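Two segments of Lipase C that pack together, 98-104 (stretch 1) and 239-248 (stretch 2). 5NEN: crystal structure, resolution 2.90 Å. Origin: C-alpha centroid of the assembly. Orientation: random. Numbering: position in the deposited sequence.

Stretch 1 98-104: RLLAERD
Stretch 2 239-248: DYQREVRTQL

Residues 98-103 form the last turns of a helix that begins earlier in the chain, and Asp104 is the first residue to leave helical geometry (phi/psi -93/21). Stretch 2 is helical throughout, with phi/psi near -62/-45, and continues beyond both ends. The two helices run nearly antiparallel, with 150° between their N-to-C directions (signed crossing angle -150°) and axes approaching to 9.4 Å. Two CA pairs set the register: Arg103 CA lies 6.2 Å from Val244 CA. Leu99 CA lies 5.9 Å from Leu248 CA. Together the stretches bury 517 Å².

Asp239 lies out of reach, and the contact starts at Tyr240. Its CA-to-CB bond points sideways, but chi1 t (165°) and chi2 79° bring the phenol to stretch 1, where Tyr240 OH donates a hydrogen bond to Glu102 OE1 at 3.2 Å, with OE1 at the ring edge; the position of OE1 is less certain. Glu102 OE2 (chi1 m, chi2 t) forms a salt bridge with Arg98 NH1 at 2.6 Å and accepts its hydrogen bond (Arg98 t, t, p). The buried Glu102 carboxylate thus meets both a positive charge and a hydroxyl.

Gln241 (chi1 m, chi2 m) reaches the end of the first helix. Gln241 OE1 lies 3.4 Å from Arg103 O, but both are acceptors, so this is only a contact. The modelled atoms of Arg242, which stop at CB, make no contact, nor does Glu243.

One turn on from Tyr240, Val244 points toward stretch 1, with chi1 at 149°, between wells. This compact, buried side chain fits where the backbones come close: Val244 CG1 is 3.6 Å from Arg103 CB, while Val244 CG2 is 3.9 Å from Glu102 OE1 and 4.4 Å from Leu99 CD2. Arg245, also modelled to CB, makes no contact with those atoms.

Thr246 points away, and Thr246 OG1 bonds back to Arg242 O at 2.8 Å. Gln247 (chi1 m, chi2 -144°) points toward stretch 1, and Gln247 CB packs 3.7 Å from Leu99 CD1, so its aliphatic base serves the apolar contact.

Leu248 (chi1 t, chi2 p) closes the interface opposite Leu99 (chi1 m, chi2 t). Leu99 CD1 comes within 3.5 Å of Leu248 N, and Leu99 CB lies 4.0 Å from Leu248 CD1. These two buried leucines lose the most area, 88 and 87 Å². Leu248 CD2 also meets Leu100 CD2 at 3.6 Å; Leu100 (m, t) starts away but its end comes nearer. Leu248 CD2 also covers one face of the Arg103 guanidinium, 3.6 Å from Arg103 NH1. Arg103 NE (t, t, p, chi4 179°) bonds Asp104 OD1 at 3.2 Å in a salt bridge.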

ATOM      1  N   ARG A  98      -8.671   9.936  -3.766  1.00 51.85           N
ATOM      2  CA  ARG A  98      -7.310   9.454  -3.502  1.00 54.11           C
ATOM      3  C   ARG A  98      -6.820   8.558  -4.623  1.00 73.32           C
ATOM      4  O   ARG A  98      -5.734   8.770  -5.157  1.00 95.69           O
ATOM      5  CB  ARG A  98      -7.202   8.717  -2.167  1.00 53.99           C
ATOM      6  CG  ARG A  98      -5.944   7.884  -2.044  1.00 55.08           C
ATOM      7  CD  ARG A  98      -5.800   7.302  -0.631  1.00 73.76           C
ATOM      8  NE  ARG A  98      -6.635   6.117  -0.406  1.00 68.40           N
ATOM      9  CZ  ARG A  98      -6.349   4.898  -0.853  1.00 55.37           C
ATOM     10  NH1 ARG A  98      -5.263   4.676  -1.592  1.00 55.59           N
ATOM     11  NH2 ARG A  98      -7.169   3.900  -0.587  1.00 50.16           N
ATOM     12  N   LEU A  99      -7.619   7.569  -5.002  1.00 63.07           N
ATOM     13  CA  LEU A  99      -7.168   6.641  -6.020  1.00 59.03           C
ATOM     14  C   LEU A  99      -6.879   7.352  -7.342  1.00 59.84           C
ATOM     15  O   LEU A  99      -5.869   7.076  -7.946  1.00 61.12           O
ATOM     16  CB  LEU A  99      -8.188   5.525  -6.223  1.00 46.17           C
ATOM     17  CG  LEU A  99      -8.131   4.625  -4.993  1.00 46.94           C
ATOM     18  CD1 LEU A  99      -9.037   3.428  -5.112  1.00 51.14           C
ATOM     19  CD2 LEU A  99      -6.712   4.182  -4.771  1.00 54.64           C
ATOM     20  N   LEU A 100      -7.727   8.284  -7.768  1.00 55.76           N
ATOM     21  CA  LEU A 100      -7.477   9.010  -9.009  1.00 37.29           C
ATOM     22  C   LEU A 100      -6.143   9.701  -8.964  1.00 56.89           C
ATOM     23  O   LEU A 100      -5.351   9.605  -9.911  1.00 65.35           O
ATOM     24  CB  LEU A 100      -8.522  10.067  -9.230  1.00 37.97           C
ATOM     25  CG  LEU A 100      -9.879   9.565  -9.650  1.00 55.16           C
ATOM     26  CD1 LEU A 100     -10.792  10.771  -9.851  1.00 39.20           C
ATOM     27  CD2 LEU A 100      -9.729   8.696 -10.902  1.00 38.76           C
ATOM     28  N   ALA A 101      -5.877  10.390  -7.855  1.00 53.83           N
ATOM     29  CA  ALA A 101      -4.570  11.020  -7.758  1.00 53.80           C
ATOM     30  C   ALA A 101      -3.472   9.954  -7.811  1.00 59.82           C
ATOM     31  O   ALA A 101      -2.495  10.127  -8.517  1.00 75.92           O
ATOM     32  CB  ALA A 101      -4.442  11.850  -6.492  1.00 53.70           C
ATOM     33  N   GLU A 102      -3.644   8.819  -7.147  1.00 53.23           N
ATOM     34  CA  GLU A 102      -2.520   7.889  -7.127  1.00 61.75           C
ATOM     35  C   GLU A 102      -2.330   7.266  -8.505  1.00 64.98           C
ATOM     36  O   GLU A 102      -1.230   6.908  -8.889  1.00 68.93           O
ATOM     37  CB  GLU A 102      -2.694   6.775  -6.080  1.00 42.86           C
ATOM     38  CG  GLU A 102      -3.009   7.174  -4.671  1.00 50.80           C
ATOM     39  CD  GLU A 102      -2.649   6.037  -3.700  1.00 81.49           C
ATOM     40  OE1 GLU A 102      -1.800   5.197  -4.070  1.00 87.53           O
ATOM     41  OE2 GLU A 102      -3.217   5.939  -2.586  1.00 79.52           O
ATOM     42  N   ARG A 103      -3.417   7.123  -9.233  1.00 73.30           N
ATOM     43  CA  ARG A 103      -3.368   6.583 -10.572  1.00 78.74           C
ATOM     44  C   ARG A 103      -2.604   7.503 -11.522  1.00 76.79           C
ATOM     45  O   ARG A 103      -1.791   7.044 -12.334  1.00 81.25           O
ATOM     46  CB  ARG A 103      -4.769   6.360 -11.118  1.00 61.15           C
ATOM     47  CG  ARG A 103      -4.679   5.929 -12.529  1.00 55.47           C
ATOM     48  CD  ARG A 103      -5.985   5.525 -13.106  1.00 54.09           C
ATOM     49  NE  ARG A 103      -6.723   6.714 -13.473  1.00 66.15           N
ATOM     50  CZ  ARG A 103      -7.922   6.680 -14.030  1.00 69.36           C
ATOM     51  NH1 ARG A 103      -8.468   5.497 -14.321  1.00 66.88           N
ATOM     52  NH2 ARG A 103      -8.551   7.820 -14.309  1.00 62.86           N
ATOM     53  N   ASP A 104      -2.902   8.797 -11.428  1.00 51.72           N
ATOM     54  CA  ASP A 104      -2.266   9.795 -12.286  1.00 68.60           C
ATOM     55  C   ASP A 104      -1.023  10.419 -11.640  1.00 72.33           C
ATOM     56  O   ASP A 104      -0.585  11.518 -12.024  1.00 64.68           O
ATOM     57  CB  ASP A 104      -3.293  10.876 -12.657  1.00 66.79           C
ATOM     58  CG  ASP A 104      -4.473  10.308 -13.443  1.00 70.93           C
ATOM     59  OD1 ASP A 104      -4.614   9.058 -13.542  1.00 72.30           O
ATOM     60  OD2 ASP A 104      -5.297  11.110 -13.916  1.00 68.50           O
ATOM     61  N   ASP A 239       2.917  -3.311 -10.617  1.00 74.71           N
ATOM     62  CA  ASP A 239       2.059  -3.877  -9.595  1.00 75.80           C
ATOM     63  C   ASP A 239       1.255  -2.813  -8.861  1.00 82.21           C
ATOM     64  O   ASP A 239       0.066  -2.999  -8.605  1.00 86.15           O
ATOM     65  CB  ASP A 239       2.884  -4.721  -8.634  1.00 72.76           C
ATOM     66  CG  ASP A 239       3.323  -6.039  -9.266  1.00 96.05           C
ATOM     67  OD1 ASP A 239       3.202  -6.196 -10.510  1.00101.39           O
ATOM     68  OD2 ASP A 239       3.739  -6.945  -8.519  1.00107.17           O
ATOM     69  N   TYR A 240       1.904  -1.701  -8.533  1.00 70.64           N
ATOM     70  CA  TYR A 240       1.242  -0.576  -7.886  1.00 70.45           C
ATOM     71  C   TYR A 240       0.142  -0.020  -8.798  1.00 71.52           C
ATOM     72  O   TYR A 240      -0.977   0.241  -8.343  1.00 78.71           O
ATOM     73  CB  TYR A 240       2.276   0.494  -7.527  1.00 67.40           C
ATOM     74  CG  TYR A 240       1.747   1.882  -7.166  1.00 76.47           C
ATOM     75  CD1 TYR A 240       1.220   2.176  -5.907  1.00 78.44           C
ATOM     76  CD2 TYR A 240       1.784   2.903  -8.105  1.00 73.74           C
ATOM     77  CE1 TYR A 240       0.754   3.469  -5.599  1.00 66.68           C
ATOM     78  CE2 TYR A 240       1.324   4.174  -7.809  1.00 76.27           C
ATOM     79  CZ  TYR A 240       0.809   4.460  -6.563  1.00 66.90           C
ATOM     80  OH  TYR A 240       0.356   5.751  -6.325  1.00 61.37           O
ATOM     81  N   GLN A 241       0.442   0.158 -10.082  1.00 61.65           N
ATOM     82  CA  GLN A 241      -0.590   0.638 -10.995  1.00 66.01           C
ATOM     83  C   GLN A 241      -1.720  -0.385 -11.053  1.00 70.41           C
ATOM     84  O   GLN A 241      -2.874  -0.006 -11.111  1.00 72.01           O
ATOM     85  CB  GLN A 241      -0.064   0.923 -12.402  1.00 36.23           C
ATOM     86  CG  GLN A 241       0.761   2.222 -12.600  1.00 64.86           C
ATOM     87  CD  GLN A 241      -0.091   3.491 -12.919  1.00 99.37           C
ATOM     88  OE1 GLN A 241      -1.203   3.689 -12.413  1.00 83.73           O
ATOM     89  NE2 GLN A 241       0.428   4.315 -13.821  1.00109.37           N
ATOM     90  N   ARG A 242      -1.395  -1.675 -11.072  1.00 73.32           N
ATOM     91  CA  ARG A 242      -2.437  -2.692 -11.215  1.00 74.48           C
ATOM     92  C   ARG A 242      -3.351  -2.621 -10.012  1.00 63.58           C
ATOM     93  O   ARG A 242      -4.573  -2.673 -10.136  1.00 62.08           O
ATOM     94  CB  ARG A 242      -1.848  -4.104 -11.349  1.00 76.36           C
ATOM     95  N   GLU A 243      -2.739  -2.487  -8.846  1.00 59.86           N
ATOM     96  CA  GLU A 243      -3.484  -2.464  -7.607  1.00 71.31           C
ATOM     97  C   GLU A 243      -4.403  -1.239  -7.643  1.00 69.07           C
ATOM     98  O   GLU A 243      -5.618  -1.362  -7.542  1.00 63.11           O
ATOM     99  CB  GLU A 243      -2.518  -2.451  -6.409  1.00 87.80           C
ATOM    100  CG  GLU A 243      -3.141  -2.255  -5.032  1.00 96.23           C
ATOM    101  CD  GLU A 243      -2.136  -1.774  -3.974  1.00113.03           C
ATOM    102  OE1 GLU A 243      -0.945  -1.562  -4.311  1.00117.72           O
ATOM    103  OE2 GLU A 243      -2.533  -1.635  -2.791  1.00113.69           O
ATOM    104  N   VAL A 244      -3.827  -0.070  -7.885  1.00 64.83           N
ATOM    105  CA  VAL A 244      -4.608   1.156  -7.928  1.00 56.39           C
ATOM    106  C   VAL A 244      -5.735   1.131  -8.979  1.00 64.80           C
ATOM    107  O   VAL A 244      -6.865   1.484  -8.691  1.00 67.03           O
ATOM    108  CB  VAL A 244      -3.681   2.341  -8.171  1.00 48.09           C
ATOM    109  CG1 VAL A 244      -4.376   3.465  -8.943  1.00 46.05           C
ATOM    110  CG2 VAL A 244      -3.116   2.825  -6.834  1.00 53.97           C
ATOM    111  N   ARG A 245      -5.455   0.623 -10.164  1.00 67.72           N
ATOM    112  CA  ARG A 245      -6.453   0.588 -11.210  1.00 58.00           C
ATOM    113  C   ARG A 245      -7.600  -0.337 -10.783  1.00 54.03           C
ATOM    114  O   ARG A 245      -8.791  -0.009 -10.946  1.00 56.61           O
ATOM    115  CB  ARG A 245      -5.808   0.127 -12.537  1.00 44.50           C
ATOM    116  N   THR A 246      -7.242  -1.461 -10.174  1.00 57.55           N
ATOM    117  CA  THR A 246      -8.250  -2.386  -9.673  1.00 60.95           C
ATOM    118  C   THR A 246      -9.103  -1.760  -8.605  1.00 58.93           C
ATOM    119  O   THR A 246     -10.315  -1.652  -8.751  1.00 73.55           O
ATOM    120  CB  THR A 246      -7.619  -3.655  -9.084  1.00 66.54           C
ATOM    121  OG1 THR A 246      -6.815  -4.298 -10.083  1.00 69.50           O
ATOM    122  CG2 THR A 246      -8.704  -4.608  -8.630  1.00 70.43           C
ATOM    123  N   GLN A 247      -8.440  -1.278  -7.564  1.00 57.09           N
ATOM    124  CA  GLN A 247      -9.095  -0.694  -6.416  1.00 53.92           C
ATOM    125  C   GLN A 247     -10.016   0.432  -6.864  1.00 62.28           C
ATOM    126  O   GLN A 247     -11.148   0.538  -6.381  1.00 58.68           O
ATOM    127  CB  GLN A 247      -8.050  -0.161  -5.455  1.00 66.28           C
ATOM    128  CG  GLN A 247      -7.022  -1.179  -4.995  1.00 63.05           C
ATOM    129  CD  GLN A 247      -6.627  -0.967  -3.557  1.00 85.76           C
ATOM    130  OE1 GLN A 247      -7.336  -0.294  -2.785  1.00 99.12           O
ATOM    131  NE2 GLN A 247      -5.480  -1.515  -3.181  1.00 83.46           N
ATOM    132  N   LEU A 248      -9.539   1.259  -7.800  1.00 37.39           N
ATOM    133  CA  LEU A 248     -10.370   2.325  -8.343  1.00 58.06           C
ATOM    134  C   LEU A 248     -11.624   1.717  -8.983  1.00 66.20           C
ATOM    135  O   LEU A 248     -12.735   2.267  -8.865  1.00 54.64           O
ATOM    136  CB  LEU A 248      -9.656   3.154  -9.395  1.00 37.73           C
ATOM    137  CG  LEU A 248     -10.595   4.245  -9.976  1.00 48.96           C
ATOM    138  CD1 LEU A 248     -11.166   5.126  -8.895  1.00 48.97           C
ATOM    139  CD2 LEU A 248      -9.998   5.106 -11.090  1.00 39.41           C
TER